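Local coordinates for hypothetical protein (Rhodococcus sp., PDB 2NS0), which is of unknown function but has a winged-helix-like fold and may be a tRNA-modifying or other nucleic-acid-related protein, at residues A[7-12]-A[50-55]; A[46-51]-A[69-74]; A[57-62]-A[77-82]. All blocks are in the same frame, centred on the assembly; numbering follows the deposited sequence.

Contact 1 of 3, residues A[7-12]-A[50-55]; sequences ELEECI and AGRLAD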
loop_
_atom_site.group_PDB
_atom_site.type_symbol
_atom_site.label_atom_id
_atom_site.label_comp_id
_atom_site.label_asym_id
_atom_site.label_seq_id
_atom_site.Cartn_x
_atom_site.Cartn_y
_atom_site.Cartn_z
ATOM N N GLU A 7 1.483 7.542 -9.479
ATOM C CA GLU A 7 1.763 8.344 -8.301
ATOM C C GLU A 7 1.570 7.554 -7.000
ATOM O O GLU A 7 2.317 7.735 -6.052
ATOM C CB GLU A 7 0.825 9.537 -8.238
ATOM C CG GLU A 7 1.280 10.846 -8.811
ATOM C CD GLU A 7 0.194 11.896 -8.535
ATOM O OE1 GLU A 7 0.118 12.387 -7.351
ATOM O OE2 GLU A 7 -0.627 12.146 -9.457
ATOM N N LEU A 8 0.508 6.750 -6.949
ATOM C CA LEU A 8 0.197 5.973 -5.776
ATOM C C LEU A 8 1.244 4.892 -5.592
ATOM O O LEU A 8 1.688 4.638 -4.459
ATOM C CB LEU A 8 -1.191 5.348 -5.887
ATOM C CG LEU A 8 -2.338 6.380 -5.853
ATOM C CD1 LEU A 8 -3.726 5.778 -6.092
ATOM C CD2 LEU A 8 -2.312 7.060 -4.520
ATOM N N GLU A 9 1.631 4.263 -6.706
ATOM C CA GLU A 9 2.666 3.264 -6.654
ATOM C C GLU A 9 3.975 3.817 -6.105
ATOM O O GLU A 9 4.615 3.177 -5.272
ATOM C CB GLU A 9 2.828 2.554 -8.001
ATOM C CG GLU A 9 1.638 1.599 -8.320
ATOM C CD GLU A 9 1.563 1.229 -9.809
ATOM O OE1 GLU A 9 2.625 1.254 -10.480
ATOM O OE2 GLU A 9 0.454 0.952 -10.318
ATOM N N GLU A 10 4.365 4.994 -6.581
ATOM C CA GLU A 10 5.620 5.662 -6.188
ATOM C C GLU A 10 5.567 6.067 -4.741
ATOM O O GLU A 10 6.556 6.004 -4.047
ATOM C CB GLU A 10 5.870 6.896 -7.078
ATOM C CG GLU A 10 6.783 7.995 -6.463
ATOM C CD GLU A 10 8.221 7.548 -6.183
ATOM O OE1 GLU A 10 8.561 6.386 -6.491
ATOM O OE2 GLU A 10 9.031 8.373 -5.649
ATOM N N CYS A 11 4.385 6.454 -4.270
ATOM C CA CYS A 11 4.206 6.806 -2.863
ATOM C C CYS A 11 4.332 5.585 -1.942
ATOM O O CYS A 11 4.986 5.692 -0.906
ATOM C CB CYS A 11 2.875 7.516 -2.642
ATOM S SG CYS A 11 2.658 7.993 -0.922
ATOM N N ILE A 12 3.711 4.449 -2.296
ATOM C CA ILE A 12 3.924 3.178 -1.559
ATOM C C ILE A 12 5.420 2.878 -1.448
ATOM O O ILE A 12 5.935 2.590 -0.340
ATOM C CB ILE A 12 3.176 1.974 -2.199
ATOM C CG1 ILE A 12 1.667 2.117 -2.028
ATOM C CG2 ILE A 12 3.596 0.611 -1.531
ATOM C CD1 ILE A 12 0.820 1.266 -2.998
ATOM N N ALA A 50 -1.440 -1.119 -4.261
ATOM C CA ALA A 50 -0.826 -2.201 -3.485
ATOM C C ALA A 50 -1.038 -3.567 -4.193
ATOM O O ALA A 50 -0.145 -4.397 -4.232
ATOM C CB ALA A 50 -1.406 -2.198 -2.047
ATOM N N GLY A 51 -2.221 -3.782 -4.773
ATOM C CA GLY A 51 -2.528 -5.066 -5.478
ATOM C C GLY A 51 -1.628 -5.253 -6.700
ATOM O O GLY A 51 -1.075 -6.335 -6.934
ATOM N N ARG A 52 -1.465 -4.189 -7.474
ATOM C CA ARG A 52 -0.533 -4.222 -8.590
ATOM C C ARG A 52 0.928 -4.488 -8.173
ATOM O O ARG A 52 1.615 -5.282 -8.808
ATOM C CB ARG A 52 -0.655 -2.945 -9.447
ATOM C CG ARG A 52 -1.968 -2.879 -10.238
ATOM C CD ARG A 52 -2.015 -1.663 -11.216
ATOM N NE ARG A 52 -1.741 -0.404 -10.527
ATOM C CZ ARG A 52 -2.665 0.379 -9.962
ATOM N NH1 ARG A 52 -3.961 0.075 -10.016
ATOM N NH2 ARG A 52 -2.282 1.493 -9.351
ATOM N N LEU A 53 1.407 -3.832 -7.114
ATOM C CA LEU A 53 2.767 -4.061 -6.643
ATOM C C LEU A 53 2.951 -5.443 -6.018
ATOM O O LEU A 53 4.032 -6.021 -6.078
ATOM C CB LEU A 53 3.194 -2.964 -5.653
ATOM C CG LEU A 53 3.342 -1.588 -6.297
ATOM C CD1 LEU A 53 3.831 -0.587 -5.221
ATOM C CD2 LEU A 53 4.258 -1.615 -7.464
ATOM N N ALA A 54 1.888 -5.969 -5.414
ATOM C CA ALA A 54 1.855 -7.350 -4.935
ATOM C C ALA A 54 1.914 -8.344 -6.091
ATOM O O ALA A 54 2.662 -9.294 -6.031
ATOM C CB ALA A 54 0.600 -7.596 -4.034
ATOM N N ASP A 55 1.127 -8.127 -7.139
ATOM C CA ASP A 55 1.164 -8.991 -8.333
ATOM C C ASP A 55 2.590 -9.044 -8.953
ATOM O O ASP A 55 3.024 -10.086 -9.465
ATOM C CB ASP A 55 0.166 -8.513 -9.390
ATOM C CG ASP A 55 -1.312 -8.707 -8.970
ATOM O OD1 ASP A 55 -1.585 -9.481 -8.029
ATOM O OD2 ASP A 55 -2.194 -8.047 -9.568
#
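Ile12 and Leu53 reach toward each other tip to tip where helices 5-18 and 43-55 of a helix-turn-helix-type, winged-helix-like domain cross, the short segments running at 68° to one another. This is the tightly packed side. Ile12 CG2 lies 3.9 Å from Leu53 CD1, and Ile12 CD1 slips in over the backbone of Ala50, 3.5 Å from its N. The same Ile12 CD1 is 4.2 Å from Ala50 CB, and the axes of the short segments come within 10.0 Å. Val59 of strand 59-63 packs on Leu53 as well, joining the helix pair to the sheet.

The more exposed side is polar. Glu9 holds CG anti to its carbonyl carbon (chi1 -72°), beside Leu53 CG at 4.1 Å, and its extended chain then crosses that of Arg52 at about a right angle. Arg52 bends at chi3 and presents the NE side of its guanidinium edge-on; its NE and NH2 converge on Glu9 OE2. Asp5 offers this guanidinium a second, weak ion pair. Arg52 NH2 reaches the anti lone pair of Glu9 OE2 at 3.0 Å, whereas Arg52 NE meets Glu9 OE2 nearly along the C-O axis at 2.6 Å.

Contact 2 of 3, residues A[46-51]-A[69-74]; sequences VREAAG and DPRSAR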
loop_
_atom_site.group_PDB
_atom_site.type_symbol
_atom_site.label_atom_id
_atom_site.label_comp_id
_atom_site.label_asym_id
_atom_site.label_seq_id
_atom_site.Cartn_x
_atom_site.Cartn_y
_atom_site.Cartn_z
ATOM N N VAL A 46 -5.665 3.224 -3.403
ATOM C CA VAL A 46 -4.430 2.782 -2.748
ATOM C C VAL A 46 -4.388 1.265 -2.656
ATOM O O VAL A 46 -3.346 0.667 -2.876
ATOM C CB VAL A 46 -4.233 3.404 -1.329
ATOM C CG1 VAL A 46 -3.193 2.635 -0.594
ATOM C CG2 VAL A 46 -3.777 4.879 -1.398
ATOM N N ARG A 47 -5.510 0.626 -2.322
ATOM C CA ARG A 47 -5.613 -0.856 -2.373
ATOM C C ARG A 47 -5.333 -1.439 -3.743
ATOM O O ARG A 47 -4.672 -2.483 -3.849
ATOM C CB ARG A 47 -6.971 -1.347 -1.876
ATOM C CG ARG A 47 -7.175 -1.056 -0.401
ATOM C CD ARG A 47 -8.480 -1.679 0.124
ATOM N NE ARG A 47 -8.488 -1.808 1.584
ATOM C CZ ARG A 47 -8.608 -2.962 2.264
ATOM N NH1 ARG A 47 -8.728 -4.147 1.654
ATOM N NH2 ARG A 47 -8.607 -2.945 3.580
ATOM N N GLU A 48 -5.809 -0.783 -4.798
ATOM C CA GLU A 48 -5.553 -1.253 -6.161
ATOM C C GLU A 48 -4.073 -1.173 -6.476
ATOM O O GLU A 48 -3.505 -2.112 -7.019
ATOM C CB GLU A 48 -6.372 -0.491 -7.213
ATOM C CG GLU A 48 -7.858 -0.733 -7.132
ATOM C CD GLU A 48 -8.243 -2.128 -7.562
ATOM O OE1 GLU A 48 -7.530 -2.741 -8.403
ATOM O OE2 GLU A 48 -9.276 -2.620 -7.069
ATOM N N ALA A 49 -3.453 -0.053 -6.107
ATOM C CA ALA A 49 -2.008 0.126 -6.278
ATOM C C ALA A 49 -1.175 -0.929 -5.555
ATOM O O ALA A 49 -0.270 -1.547 -6.170
ATOM C CB ALA A 49 -1.584 1.550 -5.865
ATOM N N ALA A 50 -1.440 -1.119 -4.261
ATOM C CA ALA A 50 -0.826 -2.201 -3.485
ATOM C C ALA A 50 -1.038 -3.567 -4.193
ATOM O O ALA A 50 -0.145 -4.397 -4.232
ATOM C CB ALA A 50 -1.406 -2.198 -2.047
ATOM N N GLY A 51 -2.221 -3.782 -4.773
ATOM C CA GLY A 51 -2.528 -5.066 -5.478
ATOM C C GLY A 51 -1.628 -5.253 -6.700
ATOM O O GLY A 51 -1.075 -6.335 -6.934
ATOM N N ASP A 69 -4.827 -10.573 -0.607
ATOM C CA ASP A 69 -5.009 -9.675 -1.722
ATOM C C ASP A 69 -5.757 -8.471 -1.158
ATOM O O ASP A 69 -6.883 -8.631 -0.644
ATOM C CB ASP A 69 -5.891 -10.385 -2.765
ATOM C CG ASP A 69 -6.128 -9.550 -4.035
ATOM O OD1 ASP A 69 -5.927 -8.338 -4.052
ATOM O OD2 ASP A 69 -6.588 -10.134 -5.013
ATOM N N PRO A 70 -5.161 -7.258 -1.263
ATOM C CA PRO A 70 -5.769 -6.011 -0.749
ATOM C C PRO A 70 -7.066 -5.651 -1.467
ATOM O O PRO A 70 -7.884 -4.894 -0.936
ATOM C CB PRO A 70 -4.728 -4.941 -1.118
ATOM C CG PRO A 70 -4.045 -5.490 -2.285
ATOM C CD PRO A 70 -3.874 -6.953 -1.920
ATOM N N ARG A 71 -7.235 -6.183 -2.673
ATOM C CA ARG A 71 -8.440 -5.910 -3.466
ATOM C C ARG A 71 -9.642 -6.678 -2.935
ATOM O O ARG A 71 -10.779 -6.260 -3.157
ATOM C CB ARG A 71 -8.186 -6.167 -4.972
ATOM C CG ARG A 71 -7.271 -5.103 -5.606
ATOM C CD ARG A 71 -6.489 -5.656 -6.787
ATOM N NE ARG A 71 -5.640 -6.787 -6.378
ATOM C CZ ARG A 71 -4.625 -7.250 -7.098
ATOM N NH1 ARG A 71 -4.313 -6.697 -8.267
ATOM N NH2 ARG A 71 -3.922 -8.269 -6.651
ATOM N N SER A 72 -9.383 -7.773 -2.214
ATOM C CA SER A 72 -10.424 -8.680 -1.643
ATOM C C SER A 72 -10.672 -8.545 -0.146
ATOM O O SER A 72 -11.771 -8.811 0.323
ATOM C CB SER A 72 -10.029 -10.126 -1.861
ATOM O OG SER A 72 -10.055 -10.393 -3.233
ATOM N N ALA A 73 -9.622 -8.178 0.582
ATOM C CA ALA A 73 -9.574 -8.156 2.058
ATOM C C ALA A 73 -10.468 -7.065 2.631
ATOM O O ALA A 73 -10.497 -5.957 2.136
ATOM C CB ALA A 73 -8.104 -7.960 2.576
ATOM N N ARG A 74 -11.183 -7.414 3.696
ATOM C CA ARG A 74 -12.085 -6.511 4.402
ATOM C C ARG A 74 -11.353 -5.905 5.596
ATOM O O ARG A 74 -10.768 -6.602 6.423
ATOM C CB ARG A 74 -13.351 -7.268 4.861
ATOM C CG ARG A 74 -14.219 -6.492 5.859
ATOM C CD ARG A 74 -15.322 -7.371 6.492
ATOM N NE ARG A 74 -16.180 -7.988 5.473
ATOM C CZ ARG A 74 -17.235 -7.382 4.919
ATOM N NH1 ARG A 74 -17.570 -6.144 5.306
ATOM N NH2 ARG A 74 -17.963 -8.011 3.984
#
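Arg47 reaches from helix 43-55 across Pro70 to the loop between strands 66-67 and 78-81, the part of this winged-helix-like domain that leads into the last strand. Its CB and CG run past the Pro70 carbonyl, Arg47 CB 3.8 Å from Pro70 O. Arg47 CD, anti to CA (chi2 -174°), lies 3.4 Å from Pro70 O; NE passes the same oxygen, and CZ lies nearest Ala73 O. Arg47 NH1 binds Pro70 O at 2.8 Å, the acceptor tilted from the guanidinium plane, and makes a weak, strongly bent bond to Ala73 O; Arg47 NH2 has a weak bond to Gly75 O.

Under this arm the Pro70 ring sits against the helix backbone, Pro70 CG 3.5 Å from Gly51 N and 4.2 Å from Ala50 CB. Arg71 lies beside it, bent at chi3, and its guanidinium is laid flat on Gly51, with Gly51 CA 3.4 Å above the centre of the plane. Asp69 OD1 takes Arg71 NE in the guanidinium plane at 2.8 Å and also the backbone N of Arg71, an Asx turn, while Asp55 pairs with Arg71 NH1. Glu48 crosses the aliphatic part of Arg71, Glu48 OE1 3.5 Å from Arg71 CD.

An alanine in place of Arg71 would probably leave Asp55 without this cation, strip Asp69 of the side-chain grip though not of its Asx-turn bond, and uncover the backbone at Gly51. Two arginines thus fasten the loop by different chemistry: Arg47 through neutral carbonyls, Arg71 through a cation set between carboxylates, which probably lower its tendency to lose a proton.

Contact 3 of 3, residues A[57-62]-A[77-82]; sequences GEVEVT and IRIRWT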
loop_
_atom_site.group_PDB
_atom_site.type_symbol
_atom_site.label_atom_id
_atom_site.label_comp_id
_atom_site.label_asym_id
_atom_site.label_seq_id
_atom_site.Cartn_x
_atom_site.Cartn_y
_atom_site.Cartn_z
ATOM N N GLY A 57 5.265 -8.767 -7.281
ATOM C CA GLY A 57 6.119 -9.414 -6.325
ATOM C C GLY A 57 6.973 -8.452 -5.529
ATOM O O GLY A 57 7.766 -8.911 -4.723
ATOM N N GLU A 58 6.788 -7.141 -5.730
ATOM C CA GLU A 58 7.552 -6.089 -5.021
ATOM C C GLU A 58 7.185 -5.916 -3.527
ATOM O O GLU A 58 8.063 -5.677 -2.668
ATOM C CB GLU A 58 7.333 -4.745 -5.710
ATOM C CG GLU A 58 7.838 -4.754 -7.144
ATOM C CD GLU A 58 8.033 -3.356 -7.728
ATOM O OE1 GLU A 58 7.905 -2.362 -6.984
ATOM O OE2 GLU A 58 8.347 -3.284 -8.935
ATOM N N VAL A 59 5.891 -5.998 -3.238
ATOM C CA VAL A 59 5.397 -5.872 -1.888
ATOM C C VAL A 59 4.481 -7.050 -1.593
ATOM O O VAL A 59 4.034 -7.728 -2.527
ATOM C CB VAL A 59 4.611 -4.518 -1.668
ATOM C CG1 VAL A 59 5.467 -3.283 -2.084
ATOM C CG2 VAL A 59 3.231 -4.541 -2.325
ATOM N N GLU A 60 4.231 -7.291 -0.302
ATOM C CA GLU A 60 3.145 -8.166 0.145
ATOM C C GLU A 60 2.173 -7.377 1.008
ATOM O O GLU A 60 2.558 -6.443 1.753
ATOM C CB GLU A 60 3.668 -9.336 0.992
ATOM C CG GLU A 60 4.505 -10.330 0.214
ATOM C CD GLU A 60 5.275 -11.250 1.107
ATOM O OE1 GLU A 60 5.924 -10.756 2.069
ATOM O OE2 GLU A 60 5.202 -12.475 0.864
ATOM N N VAL A 61 0.919 -7.788 0.954
ATOM C CA VAL A 61 -0.095 -7.172 1.784
ATOM C C VAL A 61 -0.486 -8.259 2.789
ATOM O O VAL A 61 -0.636 -9.447 2.403
ATOM C CB VAL A 61 -1.343 -6.767 0.927
ATOM C CG1 VAL A 61 -2.495 -6.293 1.832
ATOM C CG2 VAL A 61 -0.983 -5.738 -0.190
ATOM N N THR A 62 -0.620 -7.874 4.063
ATOM C CA THR A 62 -1.000 -8.804 5.122
ATOM C C THR A 62 -2.198 -8.293 5.901
ATOM O O THR A 62 -2.459 -7.098 5.977
ATOM C CB THR A 62 0.162 -9.123 6.130
ATOM O OG1 THR A 62 0.468 -7.959 6.896
ATOM C CG2 THR A 62 1.455 -9.627 5.396
ATOM N N ILE A 77 -5.340 -3.466 6.692
ATOM C CA ILE A 77 -4.331 -4.326 6.157
ATOM C C ILE A 77 -2.975 -3.623 6.326
ATOM O O ILE A 77 -2.921 -2.414 6.594
ATOM C CB ILE A 77 -4.571 -4.634 4.651
ATOM C CG1 ILE A 77 -4.628 -3.293 3.834
ATOM C CG2 ILE A 77 -5.827 -5.578 4.482
ATOM C CD1 ILE A 77 -4.662 -3.365 2.290
ATOM N N ARG A 78 -1.897 -4.387 6.175
ATOM C CA ARG A 78 -0.526 -3.843 6.243
ATOM C C ARG A 78 0.156 -4.020 4.897
ATOM O O ARG A 78 -0.144 -4.971 4.187
ATOM C CB ARG A 78 0.291 -4.590 7.307
ATOM C CG ARG A 78 -0.256 -4.521 8.737
ATOM C CD ARG A 78 -0.491 -3.071 9.192
ATOM N NE ARG A 78 0.728 -2.239 9.223
ATOM C CZ ARG A 78 0.717 -0.966 9.620
ATOM N NH1 ARG A 78 -0.419 -0.406 9.999
ATOM N NH2 ARG A 78 1.819 -0.239 9.650
ATOM N N ILE A 79 1.069 -3.111 4.536
ATOM C CA ILE A 79 1.861 -3.261 3.283
ATOM C C ILE A 79 3.344 -3.288 3.604
ATOM O O ILE A 79 3.813 -2.412 4.309
ATOM C CB ILE A 79 1.578 -2.102 2.260
ATOM C CG1 ILE A 79 0.064 -1.920 2.042
ATOM C CG2 ILE A 79 2.306 -2.325 0.945
ATOM C CD1 ILE A 79 -0.332 -0.504 1.407
ATOM N N ARG A 80 4.065 -4.295 3.102
ATOM C CA ARG A 80 5.493 -4.496 3.390
ATOM C C ARG A 80 6.236 -4.864 2.099
ATOM O O ARG A 80 5.646 -5.430 1.153
ATOM C CB ARG A 80 5.699 -5.634 4.442
ATOM C CG ARG A 80 5.391 -7.046 3.902
ATOM C CD ARG A 80 5.116 -8.022 5.025
ATOM N NE ARG A 80 5.129 -9.408 4.549
ATOM C CZ ARG A 80 4.919 -10.492 5.297
ATOM N NH1 ARG A 80 4.653 -10.427 6.627
ATOM N NH2 ARG A 80 4.997 -11.662 4.692
ATOM N N TRP A 81 7.519 -4.530 2.042
ATOM C CA TRP A 81 8.404 -5.088 1.015
ATOM C C TRP A 81 8.367 -6.611 1.119
ATOM O O TRP A 81 8.384 -7.180 2.221
ATOM C CB TRP A 81 9.831 -4.635 1.285
ATOM C CG TRP A 81 10.153 -3.180 1.007
ATOM C CD1 TRP A 81 10.817 -2.315 1.840
ATOM C CD2 TRP A 81 9.842 -2.434 -0.187
ATOM N NE1 TRP A 81 10.958 -1.106 1.236
ATOM C CE2 TRP A 81 10.362 -1.140 -0.007
ATOM C CE3 TRP A 81 9.197 -2.754 -1.403
ATOM C CZ2 TRP A 81 10.268 -0.130 -1.005
ATOM C CZ3 TRP A 81 9.087 -1.770 -2.384
ATOM C CH2 TRP A 81 9.621 -0.459 -2.177
ATOM N N THR A 82 8.314 -7.289 -0.016
ATOM C CA THR A 82 8.612 -8.717 -0.052
ATOM C C THR A 82 10.071 -8.931 0.401
ATOM O O THR A 82 10.988 -8.182 -0.000
ATOM C CB THR A 82 8.429 -9.256 -1.470
ATOM O OG1 THR A 82 7.107 -8.954 -1.896
ATOM C CG2 THR A 82 8.601 -10.766 -1.548
HETATM O O HOH W 1 2.972 -8.061 8.051
#
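The Arg80 guanidinium carries Thr62 CG2 over one face, 3.4 Å above the plane and offset toward the rim, and Glu60 OE1 at its edge. The indole of Trp81 has Glu58 O at its edge, 3.4 Å from CE3, and Val59 CG1 against CE3 obliquely. Strands 59-63 and 78-81 pair antiparallel here, the central and one outer strand of a small sheet consistent with a winged-helix-like fold. Glu60 with Arg80 and Thr62 with Arg78 are hydrogen-bonded pairs; Val61 faces Ile79 in a non-hydrogen-bonded one.

Val61 CG1 meets Ile77 CD1 at 3.7 Å, and Val59 packs on Ile79. Where Gly57 closes helix 43-55 with a Schellman motif, Thr82 OG1 donates to Gly57 O from above the carbonyl plane, and Thr82 N to Glu58 O.

The other face is polar. Arg80 leaves with CG between backbone N and carbonyl carbon (chi1 71°), and its extended chain passes beside Glu60. Arg80 NE and NH2 both bind Glu60 OE1, each at 2.9 Å, from one face of the carboxylate. A water links Arg80 NH1 to Thr62 OG1. Backbone bonds thus join the strands, the Glu60-Arg80 salt bridge adds to them on the polar face, and Val59, Val61 and Ile79 turn apolar groups to the helices.

In the fold
From the N terminus, helix 5-18 supplies the first half of contact 1, which closes the long loop through helix 27-34 back onto helix 43-55. Contact 2 begins on that helix, where contact 1 ends: they share Ala50 and Gly51, and Leu8 and Ile12 pack on Ala49. It closes the stretch through strands 59-63 and 66-67. Contact 1 is complete before contact 3 opens at residue 57. Contact 3 closes the stretch holding strand 66-67 and loop 69-74, and thus crosses contact 2, their segments alternating. Pro70 links these two by packing on Val61 and Ile77. Overall, contact 1 ties helix to helix, contact 2 helix 43-55 to the loop, and contact 3 strand to strand.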